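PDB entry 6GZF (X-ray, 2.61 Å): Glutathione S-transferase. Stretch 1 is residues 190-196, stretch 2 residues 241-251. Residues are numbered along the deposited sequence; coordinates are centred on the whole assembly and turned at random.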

ATOM      1  N   PRO A 190      -1.942  -5.632 -19.253  1.00 27.79           N
ATOM      2  CA  PRO A 190      -0.968  -5.110 -18.285  1.00 20.74           C
ATOM      3  C   PRO A 190      -1.518  -4.030 -17.355  1.00 28.33           C
ATOM      4  O   PRO A 190      -0.975  -3.850 -16.266  1.00 29.97           O
ATOM      5  CB  PRO A 190       0.129  -4.530 -19.181  1.00 20.44           C
ATOM      6  CG  PRO A 190      -0.582  -4.135 -20.417  1.00 27.36           C
ATOM      7  CD  PRO A 190      -1.627  -5.190 -20.624  1.00 23.76           C
ATOM      8  N   ILE A 191      -2.569  -3.327 -17.767  1.00 28.42           N
ATOM      9  CA  ILE A 191      -3.067  -2.200 -16.985  1.00 27.49           C
ATOM     10  C   ILE A 191      -4.446  -2.450 -16.373  1.00 24.37           C
ATOM     11  O   ILE A 191      -4.607  -2.369 -15.156  1.00 24.64           O
ATOM     12  CB  ILE A 191      -3.122  -0.916 -17.833  1.00 24.75           C
ATOM     13  CG1 ILE A 191      -1.708  -0.479 -18.222  1.00 16.73           C
ATOM     14  CG2 ILE A 191      -3.820   0.198 -17.073  1.00 20.37           C
ATOM     15  CD1 ILE A 191      -1.670   0.636 -19.243  1.00 21.06           C
ATOM     16  N   ASN A 192      -5.435  -2.747 -17.212  1.00 20.38           N
ATOM     17  CA  ASN A 192      -6.799  -2.964 -16.732  1.00 23.01           C
ATOM     18  C   ASN A 192      -6.916  -4.180 -15.814  1.00 29.15           C
ATOM     19  O   ASN A 192      -7.482  -4.090 -14.724  1.00 33.73           O
ATOM     20  CB  ASN A 192      -7.765  -3.108 -17.910  1.00 21.50           C
ATOM     21  CG  ASN A 192      -7.946  -1.812 -18.676  1.00 23.94           C
ATOM     22  OD1 ASN A 192      -7.708  -0.725 -18.147  1.00 23.92           O
ATOM     23  ND2 ASN A 192      -8.376  -1.920 -19.928  1.00 22.79           N
ATOM     24  N   ASN A 193      -6.380  -5.313 -16.257  1.00 25.73           N
ATOM     25  CA  ASN A 193      -6.399  -6.530 -15.453  1.00 32.11           C
ATOM     26  C   ASN A 193      -5.141  -6.688 -14.608  1.00 31.29           C
ATOM     27  O   ASN A 193      -5.128  -7.443 -13.635  1.00 28.13           O
ATOM     28  CB  ASN A 193      -6.570  -7.760 -16.348  1.00 36.91           C
ATOM     29  CG  ASN A 193      -8.024  -8.087 -16.619  1.00 49.39           C
ATOM     30  OD1 ASN A 193      -8.893  -7.850 -15.780  1.00 55.22           O
ATOM     31  ND2 ASN A 193      -8.297  -8.644 -17.794  1.00 46.34           N
ATOM     32  N   GLY A 194      -4.090  -5.966 -14.984  1.00 25.70           N
ATOM     33  CA  GLY A 194      -2.799  -6.085 -14.331  1.00 25.39           C
ATOM     34  C   GLY A 194      -2.807  -5.766 -12.849  1.00 28.31           C
ATOM     35  O   GLY A 194      -2.152  -6.446 -12.058  1.00 28.97           O
ATOM     36  N   VAL A 195      -3.549  -4.732 -12.470  1.00 24.11           N
ATOM     37  CA  VAL A 195      -3.607  -4.303 -11.077  1.00 20.51           C
ATOM     38  C   VAL A 195      -4.272  -5.351 -10.184  1.00 20.94           C
ATOM     39  O   VAL A 195      -3.873  -5.536  -9.035  1.00 24.58           O
ATOM     40  CB  VAL A 195      -4.353  -2.958 -10.931  1.00 20.82           C
ATOM     41  CG1 VAL A 195      -3.464  -1.809 -11.376  1.00 19.33           C
ATOM     42  CG2 VAL A 195      -5.650  -2.973 -11.727  1.00 25.33           C
ATOM     43  N   TYR A 196      -5.277  -6.038 -10.718  1.00 23.03           N
ATOM     44  CA  TYR A 196      -5.974  -7.078  -9.969  1.00 23.52           C
ATOM     45  C   TYR A 196      -5.146  -8.355  -9.904  1.00 30.54           C
ATOM     46  O   TYR A 196      -5.216  -9.104  -8.930  1.00 30.84           O
ATOM     47  CB  TYR A 196      -7.343  -7.368 -10.590  1.00 23.60           C
ATOM     48  CG  TYR A 196      -8.313  -6.214 -10.479  1.00 23.69           C
ATOM     49  CD1 TYR A 196      -8.344  -5.213 -11.440  1.00 23.04           C
ATOM     50  CD2 TYR A 196      -9.193  -6.124  -9.408  1.00 24.18           C
ATOM     51  CE1 TYR A 196      -9.227  -4.156 -11.340  1.00 23.05           C
ATOM     52  CE2 TYR A 196     -10.079  -5.071  -9.299  1.00 25.50           C
ATOM     53  CZ  TYR A 196     -10.092  -4.090 -10.267  1.00 22.54           C
ATOM     54  OH  TYR A 196     -10.973  -3.041 -10.160  1.00 17.10           O
ATOM     55  N   ILE A 241     -11.427   6.071 -22.144  1.00 22.07           N
ATOM     56  CA  ILE A 241     -12.362   5.684 -21.092  1.00 20.26           C
ATOM     57  C   ILE A 241     -11.882   4.425 -20.370  1.00 19.15           C
ATOM     58  O   ILE A 241     -11.997   4.317 -19.149  1.00 19.55           O
ATOM     59  CB  ILE A 241     -13.778   5.448 -21.657  1.00 16.45           C
ATOM     60  CG1 ILE A 241     -14.280   6.708 -22.367  1.00 20.10           C
ATOM     61  CG2 ILE A 241     -14.742   5.044 -20.550  1.00 16.62           C
ATOM     62  CD1 ILE A 241     -15.721   6.624 -22.819  1.00 23.69           C
ATOM     63  N   ALA A 242     -11.339   3.480 -21.132  1.00 20.34           N
ATOM     64  CA  ALA A 242     -10.793   2.255 -20.562  1.00 22.88           C
ATOM     65  C   ALA A 242      -9.616   2.565 -19.641  1.00 17.87           C
ATOM     66  O   ALA A 242      -9.520   2.031 -18.537  1.00 18.33           O
ATOM     67  CB  ALA A 242     -10.368   1.301 -21.666  1.00 18.82           C
ATOM     68  N   MET A 243      -8.729   3.440 -20.105  1.00 15.99           N
ATOM     69  CA  MET A 243      -7.557   3.842 -19.335  1.00 17.29           C
ATOM     70  C   MET A 243      -7.943   4.645 -18.094  1.00 17.72           C
ATOM     71  O   MET A 243      -7.371   4.460 -17.020  1.00 14.72           O
ATOM     72  CB  MET A 243      -6.606   4.662 -20.211  1.00 13.94           C
ATOM     73  CG  MET A 243      -5.317   5.081 -19.522  1.00 18.34           C
ATOM     74  SD  MET A 243      -4.197   3.702 -19.228  1.00 20.67           S
ATOM     75  CE  MET A 243      -2.915   4.051 -20.429  1.00 15.66           C
ATOM     76  N   PHE A 244      -8.921   5.531 -18.257  1.00 20.18           N
ATOM     77  CA  PHE A 244      -9.325   6.459 -17.203  1.00 15.15           C
ATOM     78  C   PHE A 244      -9.850   5.767 -15.947  1.00 16.94           C
ATOM     79  O   PHE A 244      -9.503   6.153 -14.833  1.00 19.83           O
ATOM     80  CB  PHE A 244     -10.386   7.424 -17.739  1.00 20.41           C
ATOM     81  CG  PHE A 244     -11.079   8.223 -16.671  1.00 19.86           C
ATOM     82  CD1 PHE A 244     -10.466   9.328 -16.104  1.00 19.65           C
ATOM     83  CD2 PHE A 244     -12.351   7.877 -16.246  1.00 14.49           C
ATOM     84  CE1 PHE A 244     -11.104  10.063 -15.124  1.00 20.72           C
ATOM     85  CE2 PHE A 244     -12.993   8.609 -15.266  1.00 24.15           C
ATOM     86  CZ  PHE A 244     -12.370   9.702 -14.706  1.00 23.20           C
ATOM     87  N   THR A 245     -10.686   4.749 -16.128  1.00 13.66           N
ATOM     88  CA  THR A 245     -11.322   4.080 -14.998  1.00 14.81           C
ATOM     89  C   THR A 245     -10.320   3.301 -14.150  1.00 16.22           C
ATOM     90  O   THR A 245     -10.593   2.980 -12.994  1.00 17.78           O
ATOM     91  CB  THR A 245     -12.434   3.127 -15.467  1.00 18.53           C
ATOM     92  OG1 THR A 245     -11.910   2.220 -16.444  1.00 21.93           O
ATOM     93  CG2 THR A 245     -13.579   3.916 -16.082  1.00 21.73           C
ATOM     94  N   THR A 246      -9.163   2.996 -14.729  1.00 19.98           N
ATOM     95  CA  THR A 246      -8.086   2.358 -13.983  1.00 16.91           C
ATOM     96  C   THR A 246      -7.250   3.411 -13.266  1.00 19.41           C
ATOM     97  O   THR A 246      -7.016   3.319 -12.060  1.00 18.00           O
ATOM     98  CB  THR A 246      -7.173   1.519 -14.897  1.00 16.84           C
ATOM     99  OG1 THR A 246      -7.932   0.465 -15.502  1.00 14.48           O
ATOM    100  CG2 THR A 246      -6.027   0.917 -14.098  1.00 14.84           C
ATOM    101  N   LEU A 247      -6.808   4.413 -14.022  1.00 18.37           N
ATOM    102  CA  LEU A 247      -5.977   5.491 -13.496  1.00 18.61           C
ATOM    103  C   LEU A 247      -6.636   6.233 -12.337  1.00 22.73           C
ATOM    104  O   LEU A 247      -5.973   6.591 -11.365  1.00 28.29           O
ATOM    105  CB  LEU A 247      -5.635   6.485 -14.608  1.00 14.95           C
ATOM    106  CG  LEU A 247      -4.264   6.359 -15.274  1.00 19.77           C
ATOM    107  CD1 LEU A 247      -4.060   4.968 -15.849  1.00 18.96           C
ATOM    108  CD2 LEU A 247      -4.101   7.419 -16.353  1.00 24.33           C
ATOM    109  N   VAL A 248      -7.942   6.456 -12.447  1.00 19.58           N
ATOM    110  CA  VAL A 248      -8.681   7.225 -11.450  1.00 20.17           C
ATOM    111  C   VAL A 248      -8.717   6.504 -10.100  1.00 19.67           C
ATOM    112  O   VAL A 248      -8.955   7.121  -9.062  1.00 23.96           O
ATOM    113  CB  VAL A 248     -10.127   7.517 -11.928  1.00 17.37           C
ATOM    114  CG1 VAL A 248     -10.994   6.270 -11.821  1.00 15.55           C
ATOM    115  CG2 VAL A 248     -10.737   8.666 -11.138  1.00 17.92           C
ATOM    116  N   ARG A 249      -8.458   5.201 -10.117  1.00 17.68           N
ATOM    117  CA  ARG A 249      -8.503   4.394  -8.902  1.00 21.37           C
ATOM    118  C   ARG A 249      -7.116   3.969  -8.430  1.00 17.81           C
ATOM    119  O   ARG A 249      -6.982   3.274  -7.423  1.00 25.06           O
ATOM    120  CB  ARG A 249      -9.364   3.150  -9.126  1.00 17.23           C
ATOM    121  CG  ARG A 249     -10.839   3.436  -9.317  1.00 19.93           C
ATOM    122  CD  ARG A 249     -11.601   2.174  -9.683  1.00 18.37           C
ATOM    123  NE  ARG A 249     -13.043   2.355  -9.553  1.00 18.03           N
ATOM    124  CZ  ARG A 249     -13.812   2.918 -10.480  1.00 23.64           C
ATOM    125  NH1 ARG A 249     -13.277   3.363 -11.609  1.00 23.16           N
ATOM    126  NH2 ARG A 249     -15.115   3.041 -10.275  1.00 26.69           N
ATOM    127  N   PHE A 250      -6.088   4.396  -9.154  1.00 17.18           N
ATOM    128  CA  PHE A 250      -4.737   3.891  -8.925  1.00 26.26           C
ATOM    129  C   PHE A 250      -4.115   4.394  -7.623  1.00 23.53           C
ATOM    130  O   PHE A 250      -3.645   3.599  -6.811  1.00 23.50           O
ATOM    131  CB  PHE A 250      -3.834   4.262 -10.103  1.00 26.61           C
ATOM    132  CG  PHE A 250      -2.600   3.406 -10.219  1.00 22.06           C
ATOM    133  CD1 PHE A 250      -1.500   3.632  -9.409  1.00 23.20           C
ATOM    134  CD2 PHE A 250      -2.542   2.378 -11.144  1.00 22.03           C
ATOM    135  CE1 PHE A 250      -0.369   2.846  -9.517  1.00 25.85           C
ATOM    136  CE2 PHE A 250      -1.414   1.590 -11.256  1.00 23.67           C
ATOM    137  CZ  PHE A 250      -0.326   1.823 -10.441  1.00 25.70           C
ATOM    138  N   ASP A 251      -4.111   5.708  -7.428  1.00 22.95           N
ATOM    139  CA  ASP A 251      -3.389   6.308  -6.308  1.00 25.09           C
ATOM    140  C   ASP A 251      -4.136   6.222  -4.980  1.00 23.55           C
ATOM    141  O   ASP A 251      -3.536   6.380  -3.918  1.00 23.17           O
ATOM    142  CB  ASP A 251      -3.060   7.769  -6.622  1.00 28.64           C
ATOM    143  CG  ASP A 251      -2.002   7.906  -7.699  1.00 25.84           C
ATOM    144  OD1 ASP A 251      -1.690   6.888  -8.353  1.00 26.23           O
ATOM    145  OD2 ASP A 251      -1.479   9.024  -7.888  1.00 24.90           O
TER
HETATM  146  O   HOH W   1      -8.191  -1.657 -13.769  1.00 24.29           O

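The two stretches, at least 50 residues apart in sequence wherever they touch, pack through a small, largely apolar contact that buries 302 Å² in total, both sides summed. They come closest at Asn-192 and Thr-246, whose CA atoms lie 6.1 Å apart, and the remaining contacts are distributed around this point.

Most of the contact is made by van der Waals packing of aliphatic groups. Ile-191 directs its CA-to-CB bond toward stretch 2, and 58 Å² of its surface is covered by stretch 2. With chi1 in m and chi2 in t, its side chain is extended, and CD1 reaches to within 3.8 Å of CE of Met-243. The Met-243 CA-to-CB bond points sideways, so the length and flexibility of the methionine are what bring its terminal methyl to the isoleucine; chi1 is t, chi2 is p, and chi3, at 108°, falls between wells. The other branch of Ile-191 is also engaged, its CG2 lying 3.8 Å from CG2 of Thr-246. The branched side chain fills the space beside both Met-243 and Thr-246, one turn apart on the facing helix: CG2 lies near both, and CD1 extends to the Met-243 methyl.

Further along, Val-195 plays a similar part on a smaller scale. Its CA-to-CB bond also points toward stretch 2, and CG1 approaches CE2 of Phe-250 at 4.0 Å, meeting the ring obliquely. Phe-250 starts out sideways, but with chi1 at -159° (t) its ring is carried nearer to stretch 1. Both residues are buried, as befits their apolar side chains.

The polar part of the contact centres on Thr-246, which has the largest covered area of any residue here, 62 Å². Its CA-to-CB bond points toward stretch 1, and its two branches face different surroundings: the methyl CG2 lies 3.7 Å from O of Ile-191 and packs on the isoleucine side chain, whereas OG1 faces Asn-192. Threonine thus offers an apolar and a polar group from one short side chain. The side chain of Asn-192 leaves its backbone sideways, and its end then comes nearer to stretch 2, with its amide group close to OG1 of Thr-246 and to the backbone of Ala-242. The orientation of that amide is uncertain in the model, so its bonding is left open. The CA-to-CB bond of Ala-242 points sideways, and its small methyl lies at the edge of the Asn-192 side chain, with 22 Å² of the residue covered by stretch 1.

A water provides the clear hydrogen-bonded link between the stretches. Water 1 donates to O of Asn-192 at 2.7 Å and to OG1 of Thr-246 at 2.8 Å, joining a backbone carbonyl of one stretch to the side-chain hydroxyl of the other.

Within stretch 2, Arg-249 NH1 donates to O of Thr-245 at 3.0 Å, with an N-H...acceptor angle of 153°. This bond ties the long side chain back to its own backbone and satisfies a buried carbonyl beside the contact.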